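Long-range contacts in putative uncharacterized protein (Emericella nidulans, PDB 3PGB), which probably oxidises primary amines with molecular oxygen, using a copper ion and a topaquinone cofactor made from its own chain: residues Ile60-Asn66 / Val340-Tyr346; Val67-Leu71 / Ile107-Pro112; Phe358-Gly363 / Ser404-Pro410; Cys446-Ala452 / Asn470-Arg476. All blocks are in the same frame, centred on the assembly; numbering follows the deposited sequence. Where two conformers were deposited one is given.

Contact 1. Residues Ile60-Asn66 / Val340-Tyr346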
# COMPACT_ATOMS: atom_id res chain seq x y z
N ILE A 60 29.29 17.26 -1.07
CA ILE A 60 30.34 16.29 -0.80
C ILE A 60 30.95 15.79 -2.10
O ILE A 60 30.44 16.08 -3.19
CB ILE A 60 29.81 15.10 0.03
CG1 ILE A 60 28.65 14.39 -0.69
CG2 ILE A 60 29.36 15.57 1.41
CD1 ILE A 60 28.44 12.97 -0.22
N LYS A 61 32.04 15.04 -1.98
CA LYS A 61 32.64 14.37 -3.13
C LYS A 61 32.56 12.86 -2.96
O LYS A 61 33.05 12.31 -1.97
CB LYS A 61 34.07 14.86 -3.37
CG LYS A 61 34.10 16.20 -4.12
CD LYS A 61 35.50 16.69 -4.46
CE LYS A 61 35.44 18.06 -5.15
NZ LYS A 61 36.78 18.53 -5.64
N ALA A 62 31.91 12.20 -3.93
CA ALA A 62 31.75 10.75 -3.90
C ALA A 62 33.12 10.08 -3.81
O ALA A 62 34.09 10.59 -4.38
CB ALA A 62 31.03 10.27 -5.15
N PRO A 63 33.22 8.95 -3.08
CA PRO A 63 34.51 8.27 -2.92
C PRO A 63 35.09 7.72 -4.22
O PRO A 63 36.31 7.55 -4.32
CB PRO A 63 34.19 7.12 -1.94
CG PRO A 63 32.73 6.94 -2.03
CD PRO A 63 32.14 8.28 -2.32
N LYS A 64 34.24 7.44 -5.20
CA LYS A 64 34.66 6.92 -6.49
C LYS A 64 33.99 7.69 -7.62
O LYS A 64 32.99 8.37 -7.40
CB LYS A 64 34.28 5.44 -6.59
CG LYS A 64 34.89 4.57 -5.51
CD LYS A 64 36.40 4.38 -5.73
CE LYS A 64 37.02 3.56 -4.61
NZ LYS A 64 38.49 3.40 -4.76
N GLU A 65 34.55 7.59 -8.83
CA GLU A 65 33.88 8.17 -9.99
C GLU A 65 32.58 7.41 -10.25
O GLU A 65 32.42 6.26 -9.84
CB GLU A 65 34.78 8.15 -11.23
CG GLU A 65 35.87 9.23 -11.21
CD GLU A 65 35.30 10.64 -11.33
OE1 GLU A 65 34.12 10.79 -11.73
OE2 GLU A 65 36.05 11.61 -11.05
N ASN A 66 31.63 8.08 -10.89
CA ASN A 66 30.36 7.45 -11.24
C ASN A 66 30.53 6.79 -12.61
O ASN A 66 30.41 7.44 -13.65
CB ASN A 66 29.21 8.46 -11.22
CG ASN A 66 27.85 7.83 -11.49
OD1 ASN A 66 27.74 6.81 -12.16
ND2 ASN A 66 26.81 8.46 -10.97
N VAL A 340 24.96 15.71 -1.45
CA VAL A 340 24.98 15.42 -2.88
C VAL A 340 26.31 15.82 -3.51
O VAL A 340 26.88 16.86 -3.19
CB VAL A 340 23.86 16.19 -3.60
CG1 VAL A 340 24.07 16.14 -5.11
CG2 VAL A 340 22.50 15.63 -3.23
N ASP A 341 26.81 14.95 -4.40
CA ASP A 341 27.85 15.30 -5.35
C ASP A 341 27.14 15.51 -6.68
O ASP A 341 26.69 14.55 -7.32
CB ASP A 341 28.89 14.18 -5.45
CG ASP A 341 30.09 14.54 -6.32
OD1 ASP A 341 29.97 15.43 -7.20
OD2 ASP A 341 31.16 13.91 -6.13
N ALA A 342 27.01 16.76 -7.09
CA ALA A 342 26.30 17.10 -8.32
C ALA A 342 27.04 16.62 -9.57
O ALA A 342 26.40 16.23 -10.55
CB ALA A 342 26.07 18.61 -8.39
N GLU A 343 28.37 16.65 -9.54
CA GLU A 343 29.18 16.25 -10.69
C GLU A 343 29.18 14.73 -10.84
O GLU A 343 29.11 14.22 -11.96
CB GLU A 343 30.61 16.79 -10.56
N ARG A 344 29.26 14.01 -9.73
CA ARG A 344 29.23 12.54 -9.75
C ARG A 344 27.84 11.94 -9.50
O ARG A 344 27.71 10.73 -9.40
CB ARG A 344 30.24 11.97 -8.76
CG ARG A 344 31.67 12.41 -9.06
CD ARG A 344 32.70 11.65 -8.25
NE ARG A 344 34.06 12.03 -8.61
CZ ARG A 344 35.17 11.59 -8.01
NH1 ARG A 344 35.09 10.73 -6.99
NH2 ARG A 344 36.36 12.01 -8.42
N LYS A 345 26.81 12.79 -9.42
CA LYS A 345 25.42 12.33 -9.28
C LYS A 345 25.30 11.29 -8.16
O LYS A 345 24.80 10.18 -8.36
CB LYS A 345 24.93 11.76 -10.62
CG LYS A 345 25.04 12.75 -11.81
CD LYS A 345 23.83 13.68 -11.85
CE LYS A 345 24.02 14.85 -12.83
NZ LYS A 345 22.77 15.69 -12.96
N TYR A 346 25.78 11.67 -6.99
CA TYR A 346 25.91 10.76 -5.86
C TYR A 346 25.17 11.38 -4.69
O TYR A 346 25.23 12.59 -4.50
CB TYR A 346 27.40 10.57 -5.55
CG TYR A 346 27.72 9.80 -4.30
CD1 TYR A 346 27.53 8.42 -4.24
CD2 TYR A 346 28.23 10.43 -3.17
CE1 TYR A 346 27.84 7.70 -3.10
CE2 TYR A 346 28.55 9.72 -2.01
CZ TYR A 346 28.34 8.35 -1.99
OH TYR A 346 28.65 7.63 -0.86

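Contact 2. Residues Val67-Leu71 / Ile107-Pro112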
# COMPACT_ATOMS: atom_id res chain seq x y z
N VAL A 67 30.81 5.50 -12.58
CA VAL A 67 31.15 4.75 -13.78
C VAL A 67 29.93 4.33 -14.61
O VAL A 67 30.10 3.71 -15.67
CB VAL A 67 31.99 3.50 -13.42
CG1 VAL A 67 33.23 3.89 -12.64
CG2 VAL A 67 31.16 2.49 -12.64
N TRP A 68 28.72 4.66 -14.15
CA TRP A 68 27.48 4.25 -14.81
C TRP A 68 26.62 5.37 -15.41
O TRP A 68 25.84 5.12 -16.32
CB TRP A 68 26.58 3.51 -13.82
CG TRP A 68 27.23 2.43 -13.02
CD1 TRP A 68 27.40 1.13 -13.39
CD2 TRP A 68 27.75 2.54 -11.70
NE1 TRP A 68 28.02 0.43 -12.38
CE2 TRP A 68 28.24 1.28 -11.33
CE3 TRP A 68 27.86 3.60 -10.78
CZ2 TRP A 68 28.83 1.04 -10.09
CZ3 TRP A 68 28.44 3.36 -9.56
CH2 TRP A 68 28.92 2.09 -9.22
N TYR A 69 26.73 6.59 -14.89
CA TYR A 69 25.73 7.63 -15.17
C TYR A 69 25.46 7.87 -16.65
O TYR A 69 24.31 7.85 -17.09
CB TYR A 69 26.09 8.96 -14.49
CG TYR A 69 25.07 10.05 -14.76
CD1 TYR A 69 23.86 10.09 -14.08
CD2 TYR A 69 25.31 11.03 -15.72
CE1 TYR A 69 22.93 11.07 -14.32
CE2 TYR A 69 24.36 12.02 -15.98
CZ TYR A 69 23.18 12.04 -15.27
OH TYR A 69 22.24 13.01 -15.51
N GLY A 70 26.51 8.12 -17.41
CA GLY A 70 26.37 8.43 -18.82
C GLY A 70 27.56 9.16 -19.40
O GLY A 70 28.53 9.44 -18.69
N LEU A 71 27.47 9.47 -20.69
CA LEU A 71 28.54 10.19 -21.38
C LEU A 71 28.50 11.67 -21.02
O LEU A 71 27.43 12.23 -20.82
CB LEU A 71 28.39 10.04 -22.90
CG LEU A 71 28.51 8.62 -23.46
CD1 LEU A 71 28.05 8.57 -24.92
CD2 LEU A 71 29.93 8.10 -23.32
N ILE A 107 23.60 7.28 -29.03
CA ILE A 107 24.98 7.26 -28.54
C ILE A 107 24.89 7.44 -27.03
O ILE A 107 24.37 8.44 -26.54
CB ILE A 107 25.83 8.40 -29.13
CG1 ILE A 107 25.80 8.37 -30.66
CG2 ILE A 107 27.25 8.28 -28.65
CD1 ILE A 107 26.56 9.51 -31.30
N GLU A 108 25.40 6.45 -26.29
CA GLU A 108 25.35 6.48 -24.84
C GLU A 108 26.55 5.76 -24.24
O GLU A 108 27.30 5.10 -24.96
CB GLU A 108 24.07 5.81 -24.33
CG GLU A 108 23.98 4.31 -24.65
CD GLU A 108 22.83 3.61 -23.96
OE1 GLU A 108 21.91 4.31 -23.47
OE2 GLU A 108 22.84 2.36 -23.91
N LEU A 109 26.73 5.90 -22.93
CA LEU A 109 27.78 5.19 -22.23
C LEU A 109 27.42 3.72 -22.20
O LEU A 109 26.30 3.35 -21.82
CB LEU A 109 27.94 5.69 -20.79
CG LEU A 109 29.00 4.98 -19.94
CD1 LEU A 109 30.39 5.30 -20.44
CD2 LEU A 109 28.86 5.34 -18.46
N HIS A 110 28.35 2.88 -22.61
CA HIS A 110 28.22 1.46 -22.36
C HIS A 110 28.54 1.27 -20.89
O HIS A 110 29.63 1.63 -20.46
CB HIS A 110 29.18 0.65 -23.23
CG HIS A 110 29.17 -0.81 -22.91
ND1 HIS A 110 28.19 -1.66 -23.36
CD2 HIS A 110 30.03 -1.57 -22.20
CE1 HIS A 110 28.44 -2.89 -22.93
NE2 HIS A 110 29.56 -2.86 -22.23
N ARG A 111 27.60 0.73 -20.13
CA ARG A 111 27.84 0.50 -18.70
C ARG A 111 28.85 -0.60 -18.50
O ARG A 111 28.77 -1.65 -19.16
CB ARG A 111 26.55 0.17 -17.96
CG ARG A 111 25.77 1.39 -17.56
CD ARG A 111 24.36 1.05 -17.13
NE ARG A 111 23.52 2.24 -17.05
CZ ARG A 111 22.20 2.24 -16.88
NH1 ARG A 111 21.54 1.09 -16.76
NH2 ARG A 111 21.54 3.39 -16.82
N PRO A 112 29.83 -0.38 -17.61
CA PRO A 112 30.87 -1.38 -17.42
C PRO A 112 30.33 -2.63 -16.74
O PRO A 112 29.34 -2.56 -16.01
CB PRO A 112 31.89 -0.66 -16.54
CG PRO A 112 31.13 0.36 -15.82
CD PRO A 112 30.03 0.79 -16.74
O HOH W 1 27.41 -2.40 -14.05
O HOH W 2 24.97 8.27 -22.17

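Contact 3. Residues Phe358-Gly363 / Ser404-Pro410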
# COMPACT_ATOMS: atom_id res chain seq x y z
N PHE A 358 21.34 7.13 -15.54
CA PHE A 358 20.22 7.50 -16.40
C PHE A 358 20.50 7.19 -17.87
O PHE A 358 21.50 7.64 -18.41
CB PHE A 358 19.92 8.99 -16.24
CG PHE A 358 18.57 9.40 -16.75
CD1 PHE A 358 18.42 9.85 -18.05
CD2 PHE A 358 17.47 9.34 -15.93
CE1 PHE A 358 17.17 10.24 -18.52
CE2 PHE A 358 16.22 9.73 -16.39
CZ PHE A 358 16.07 10.18 -17.69
N ASN A 359 19.61 6.44 -18.51
CA ASN A 359 19.73 6.18 -19.95
C ASN A 359 18.44 6.45 -20.72
O ASN A 359 17.41 6.75 -20.13
CB ASN A 359 20.27 4.77 -20.22
CG ASN A 359 19.35 3.67 -19.72
OD1 ASN A 359 18.14 3.85 -19.60
ND2 ASN A 359 19.94 2.52 -19.43
N ARG A 360 18.54 6.37 -22.05
CA ARG A 360 17.42 6.57 -22.97
C ARG A 360 16.35 5.48 -22.81
O ARG A 360 15.16 5.78 -22.83
CB ARG A 360 17.96 6.66 -24.42
CG ARG A 360 17.21 5.88 -25.53
CD ARG A 360 15.92 6.52 -25.93
NE ARG A 360 15.45 6.18 -27.28
CZ ARG A 360 14.86 5.04 -27.64
NH1 ARG A 360 14.70 4.04 -26.79
NH2 ARG A 360 14.45 4.89 -28.89
N ASP A 361 16.76 4.23 -22.64
CA ASP A 361 15.81 3.12 -22.65
C ASP A 361 14.90 3.11 -21.43
O ASP A 361 13.68 3.10 -21.57
CB ASP A 361 16.54 1.78 -22.74
CG ASP A 361 17.32 1.61 -24.04
OD1 ASP A 361 17.06 2.36 -25.02
OD2 ASP A 361 18.20 0.72 -24.07
N THR A 362 15.49 3.11 -20.24
CA THR A 362 14.74 2.90 -19.00
C THR A 362 14.80 4.07 -18.01
O THR A 362 14.25 3.98 -16.91
CB THR A 362 15.24 1.63 -18.29
OG1 THR A 362 16.64 1.74 -18.02
CG2 THR A 362 14.99 0.40 -19.15
N GLY A 363 15.44 5.16 -18.40
CA GLY A 363 15.48 6.36 -17.57
C GLY A 363 16.33 6.16 -16.34
O GLY A 363 17.52 5.91 -16.44
N SER A 404 10.32 0.73 -23.62
CA SER A 404 11.71 1.11 -23.82
C SER A 404 12.04 1.30 -25.31
O SER A 404 13.06 1.89 -25.65
CB SER A 404 12.67 0.10 -23.18
OG SER A 404 12.72 -1.10 -23.90
N TYR A 405 11.17 0.79 -26.19
CA TYR A 405 11.25 1.10 -27.62
C TYR A 405 11.15 2.62 -27.83
O TYR A 405 11.93 3.20 -28.57
CB TYR A 405 10.12 0.40 -28.38
CG TYR A 405 10.02 0.77 -29.84
CD1 TYR A 405 10.84 0.17 -30.79
CD2 TYR A 405 9.10 1.73 -30.28
CE1 TYR A 405 10.76 0.52 -32.14
CE2 TYR A 405 9.01 2.07 -31.63
CZ TYR A 405 9.85 1.47 -32.55
OH TYR A 405 9.77 1.80 -33.88
N TYR A 406 10.19 3.24 -27.16
CA TYR A 406 10.02 4.69 -27.22
C TYR A 406 11.04 5.35 -26.31
O TYR A 406 11.57 6.42 -26.64
CB TYR A 406 8.59 5.08 -26.84
CG TYR A 406 7.56 4.46 -27.74
CD1 TYR A 406 6.88 3.30 -27.36
CD2 TYR A 406 7.28 5.00 -29.00
CE1 TYR A 406 5.94 2.72 -28.20
CE2 TYR A 406 6.33 4.43 -29.84
CZ TYR A 406 5.67 3.28 -29.44
OH TYR A 406 4.73 2.70 -30.27
N GLY A 407 11.32 4.69 -25.18
CA GLY A 407 12.30 5.15 -24.20
C GLY A 407 11.66 5.94 -23.08
O GLY A 407 10.83 6.80 -23.33
N PHE A 408 12.05 5.66 -21.84
CA PHE A 408 11.64 6.48 -20.69
C PHE A 408 12.44 7.78 -20.58
O PHE A 408 11.90 8.82 -20.19
CB PHE A 408 11.79 5.67 -19.38
CG PHE A 408 10.70 4.67 -19.18
CD1 PHE A 408 9.58 4.98 -18.42
CD2 PHE A 408 10.77 3.41 -19.76
CE1 PHE A 408 8.56 4.07 -18.23
CE2 PHE A 408 9.74 2.49 -19.58
CZ PHE A 408 8.64 2.83 -18.81
N GLY A 409 13.73 7.73 -20.91
CA GLY A 409 14.62 8.88 -20.82
C GLY A 409 14.26 10.11 -21.65
O GLY A 409 14.45 11.24 -21.19
N PRO A 410 13.77 9.92 -22.88
CA PRO A 410 13.38 11.07 -23.71
C PRO A 410 12.15 11.83 -23.20
O PRO A 410 11.99 13.02 -23.49
CB PRO A 410 13.06 10.43 -25.07
CG PRO A 410 13.77 9.16 -25.08
CD PRO A 410 13.75 8.67 -23.66

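Contact 4. Residues Cys446-Ala452 / Asn470-Arg476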
# COMPACT_ATOMS: atom_id res chain seq x y z
N CYS A 446 13.82 14.68 -8.81
CA CYS A 446 13.71 15.40 -7.55
C CYS A 446 14.13 14.54 -6.37
O CYS A 446 14.04 13.30 -6.41
CB CYS A 446 12.31 16.00 -7.37
SG CYS A 446 11.01 14.85 -6.94
N LEU A 447 14.62 15.20 -5.33
CA LEU A 447 15.09 14.56 -4.13
C LEU A 447 14.47 15.31 -2.97
O LEU A 447 14.49 16.54 -2.96
CB LEU A 447 16.62 14.66 -4.03
CG LEU A 447 17.47 13.90 -5.06
CD1 LEU A 447 18.93 14.28 -4.93
CD2 LEU A 447 17.28 12.39 -4.88
N PHE A 448 13.92 14.59 -2.00
CA PHE A 448 13.35 15.26 -0.84
C PHE A 448 13.10 14.35 0.34
O PHE A 448 12.79 13.16 0.18
CB PHE A 448 12.04 15.96 -1.22
CG PHE A 448 10.99 15.03 -1.75
CD1 PHE A 448 10.96 14.68 -3.09
CD2 PHE A 448 10.02 14.50 -0.90
CE1 PHE A 448 9.98 13.83 -3.58
CE2 PHE A 448 9.04 13.65 -1.39
CZ PHE A 448 9.03 13.31 -2.73
N GLU A 449 13.24 14.92 1.53
CA GLU A 449 12.72 14.32 2.74
C GLU A 449 11.21 14.58 2.85
O GLU A 449 10.70 15.57 2.31
CB GLU A 449 13.41 14.88 3.97
CG GLU A 449 14.78 14.31 4.23
CD GLU A 449 15.23 14.57 5.65
OE1 GLU A 449 15.09 15.72 6.10
OE2 GLU A 449 15.70 13.62 6.32
N PHE A 450 10.51 13.69 3.54
CA PHE A 450 9.08 13.85 3.73
C PHE A 450 8.69 13.25 5.06
O PHE A 450 9.01 12.09 5.34
CB PHE A 450 8.31 13.18 2.59
CG PHE A 450 6.86 13.57 2.52
CD1 PHE A 450 6.46 14.65 1.74
CD2 PHE A 450 5.90 12.87 3.23
CE1 PHE A 450 5.13 15.02 1.68
CE2 PHE A 450 4.56 13.23 3.17
CZ PHE A 450 4.17 14.30 2.39
N ASP A 451 8.04 14.04 5.90
CA ASP A 451 7.54 13.57 7.19
C ASP A 451 6.20 12.88 6.96
O ASP A 451 5.21 13.54 6.71
CB ASP A 451 7.38 14.74 8.16
CG ASP A 451 6.95 14.30 9.56
OD1 ASP A 451 6.82 15.18 10.43
OD2 ASP A 451 6.76 13.10 9.79
N ALA A 452 6.20 11.55 7.05
CA ALA A 452 5.01 10.75 6.78
C ALA A 452 3.86 11.15 7.68
O ALA A 452 4.09 11.57 8.82
CB ALA A 452 5.31 9.27 6.95
N ASN A 470 8.31 9.36 11.43
CA ASN A 470 8.66 8.63 10.21
C ASN A 470 9.10 9.63 9.14
O ASN A 470 8.31 10.05 8.29
CB ASN A 470 7.47 7.79 9.72
CG ASN A 470 7.80 6.95 8.51
OD1 ASN A 470 8.96 6.75 8.16
ND2 ASN A 470 6.77 6.44 7.86
N VAL A 471 10.38 10.00 9.19
CA VAL A 471 10.96 10.87 8.18
C VAL A 471 11.74 10.02 7.19
O VAL A 471 12.65 9.28 7.58
CB VAL A 471 11.89 11.93 8.82
CG1 VAL A 471 12.42 12.87 7.75
CG2 VAL A 471 11.14 12.71 9.89
N TYR A 472 11.37 10.11 5.91
CA TYR A 472 11.97 9.28 4.87
C TYR A 472 12.43 10.09 3.66
O TYR A 472 11.96 11.21 3.44
CB TYR A 472 10.99 8.18 4.44
CG TYR A 472 9.72 8.67 3.78
CD1 TYR A 472 9.61 8.74 2.40
CD2 TYR A 472 8.61 9.02 4.54
CE1 TYR A 472 8.44 9.18 1.79
CE2 TYR A 472 7.44 9.46 3.94
CZ TYR A 472 7.36 9.54 2.57
OH TYR A 472 6.19 9.97 1.98
N PHE A 473 13.33 9.50 2.87
CA PHE A 473 13.92 10.15 1.69
C PHE A 473 13.39 9.54 0.39
O PHE A 473 13.25 8.32 0.30
CB PHE A 473 15.44 10.03 1.75
CG PHE A 473 16.16 10.78 0.68
CD1 PHE A 473 16.42 12.13 0.83
CD2 PHE A 473 16.61 10.13 -0.46
CE1 PHE A 473 17.10 12.83 -0.16
CE2 PHE A 473 17.29 10.82 -1.45
CZ PHE A 473 17.53 12.17 -1.30
N THR A 474 13.12 10.39 -0.60
CA THR A 474 12.55 9.96 -1.89
C THR A 474 13.36 10.49 -3.07
O THR A 474 13.74 11.66 -3.09
CB THR A 474 11.09 10.46 -2.07
OG1 THR A 474 10.23 9.84 -1.11
CG2 THR A 474 10.58 10.16 -3.48
N LEU A 475 13.62 9.63 -4.04
CA LEU A 475 14.19 10.03 -5.33
C LEU A 475 13.12 9.73 -6.35
O LEU A 475 12.63 8.60 -6.40
CB LEU A 475 15.46 9.23 -5.65
CG LEU A 475 16.01 9.32 -7.09
CD1 LEU A 475 16.10 10.76 -7.59
CD2 LEU A 475 17.37 8.65 -7.19
N ARG A 476 12.75 10.72 -7.15
CA ARG A 476 11.63 10.54 -8.07
C ARG A 476 11.88 11.02 -9.49
O ARG A 476 12.58 12.01 -9.73
CB ARG A 476 10.40 11.23 -7.50
CG ARG A 476 9.20 11.27 -8.42
CD ARG A 476 8.00 11.80 -7.69
NE ARG A 476 7.64 10.97 -6.53
CZ ARG A 476 6.80 11.35 -5.57
NH1 ARG A 476 6.22 12.54 -5.60
NH2 ARG A 476 6.54 10.52 -4.56
O HOH W 3 5.81 10.92 10.78

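Contact 1. Residues Ile60-Asn66 / Val340-Tyr346
Start at V340, in the middle of strand 339-341: its carbonyl O accepts a hydrogen bond from I60 N at 3.2 Å, carrying on that strand's parallel pairing with 58-59. D341 comes next and works in two directions. Its OD2 takes the backbone amide of the other segment (A62 N to D341 OD2, 2.9 Å), while OD1 turns back onto its own loop and accepts R344 N at 3.0 Å. R344 buries more surface here than any other residue. Its NH2 makes a 2.7 Å salt bridge to E65 OE2, and NH1 sits 2.8 Å from A62 O, so the extended side chain lies along the bend of 60-66. Its carbonyl is used too: N66 ND2 donates to R344 O at 2.9 Å. K345 has positive phi, which lets the chain turn into Y346. There A62 CB makes a CH-pi contact over the ring, 3.8 Å from its centroid, with I60 CD1 at the ring edge, 3.7 Å from Y346 CE2. Strand 352-359 adds Y355 beside Y346 and A62. The second segment is thus a tight beta hairpin, closed by D341 and Y346, with an Asx motif at D341 and a G1 beta bulge at K345 and Y346.

Contact 2. Residues Val67-Leu71 / Ile107-Pro112
V67 opens the approach with its backbone: its carbonyl O lies 3.1 Å from P112 CD and 3.5 Å from L109 CD2, while its side chain meets the proline ring, V67 CG2 to P112 CG at 3.8 Å. W68 is next. Its CD1 is 4.3 Å from P112 CD, and R111 CG lies near the plane of the indole, at its edge. The strongest polar partner of its NE1 is the hydroxyl of Y378; water 1 adds a weak 3.3 Å link from W68 NE1 and donates to P112 O at 2.8 Å. Behind the indole, F367 stacks on it and Y355 meets it edge-to-face, which ties this loop to the large sheet of the enzyme domain. At G70 the chain comes close, G70 CA to L109 CB at 3.7 Å, with backbone angles that call for glycine. L71 then lays its isobutyl group along strand 102-110: CD1 is 3.3 Å from E108 C and 3.8 Å from I107 CG2, and CG is 4.0 Å from L109 CB. Water 2 joins the two backbones here, accepting from L71 N at 3.1 Å and L109 N at 3.0 Å. The direct contacts are van der Waals, largely aliphatic carbons against one another and against backbone, while water carries the polar links between the segments, so this junction rests on apolar fit rather than on strand pairing.

Contact 3. Residues Phe358-Gly363 / Ser404-Pro410
This is the turn of a beta hairpin, between strands 352-359 and 363-371, set against the loop that follows strand 400-402. N359 shapes the turn. With chi1 in the p well its OD1 curls back to accept T362 N at 2.8 Å, an Asx motif, and T362 OG1 donates to the same OD1 at 3.0 Å. R360 leaves the usual wells, with chi1 at 135°, bringing its guanidinium among the carbonyls: S404 O at its edge, Y406 O over one face. NH1 makes a weak bond to S404 O (2.9 Å) and NH2 a weak one to Y405 O (3.1 Å), while R360 CD rests 3.5 Å from P410 CG. D361, in m, uses OD1 for salt bridges to R135 and, at 3.4 Å, to R360 NH1. F408, also m, packs on L382 and A385, its side chain about 4 Å from that of D403, the predicted proton acceptor. Glycine is needed at both close points: a CB on G407 would clash with R360 O, and one on G409 with N359 O. The backbones can therefore approach and bond, G409 N to R360 O at 3.1 Å and F408 N to D361 O at 3.0 Å.

Contact 4. Residues Cys446-Ala452 / Asn470-Arg476
Two neighbouring antiparallel strands of the enzyme domain's large beta sheet pair here, C446 opposite R476 through D451 opposite V471. Six backbone bonds join C446, F448 and F450 to R476, T474 and Y472, and A452 N to N470 O (2.9 Å) adds a seventh. On the face carrying F448, a p rotamer lays the F448 ring over its neighbour, so T474 CB fits beneath it, 3.9 Å from the centroid. Further along, the Y472 ring, also p, lies across F450 CB, 4.1 Å from the ring centroid, with A452 CB tucked at the ring edge. R476 presents its guanidinium face to F448 CZ; its NE is held by S489 OG, and NH1 bonds D453 O of the second subunit, so this face reaches the dimer partner. C446 is held from outside by its disulfide to C421. On the opposite face L447 drops into the gap between F473 and L475: its CD2 lies 3.6 Å from F473 CZ and 3.4 Å from L475 CD1.

Overall arrangement
Contacts 1, 3 and 4 all reach the large sheet, and contact 2 lies between contacts 1 and 3, touching both. Contact 1 passes to contact 2 where K345 CG meets Y69 CD1 at 3.7 Å, their segments 60-66 and 67-71 being consecutive in the chain. Contact 2 meets contact 3 through E108 OE1 and N359 CB, 3.7 Å apart, their centres 13 Å apart. Contact 4 touches contact 1, V340 CG2 to L447 CD1 at 4.2 Å. Contact 3 is nearest the chemistry: the F408 side chain is about 13 Å from the copper ion. Contact 2 leans toward a calcium site instead, the W68 side chain being about 13 Å from the ion.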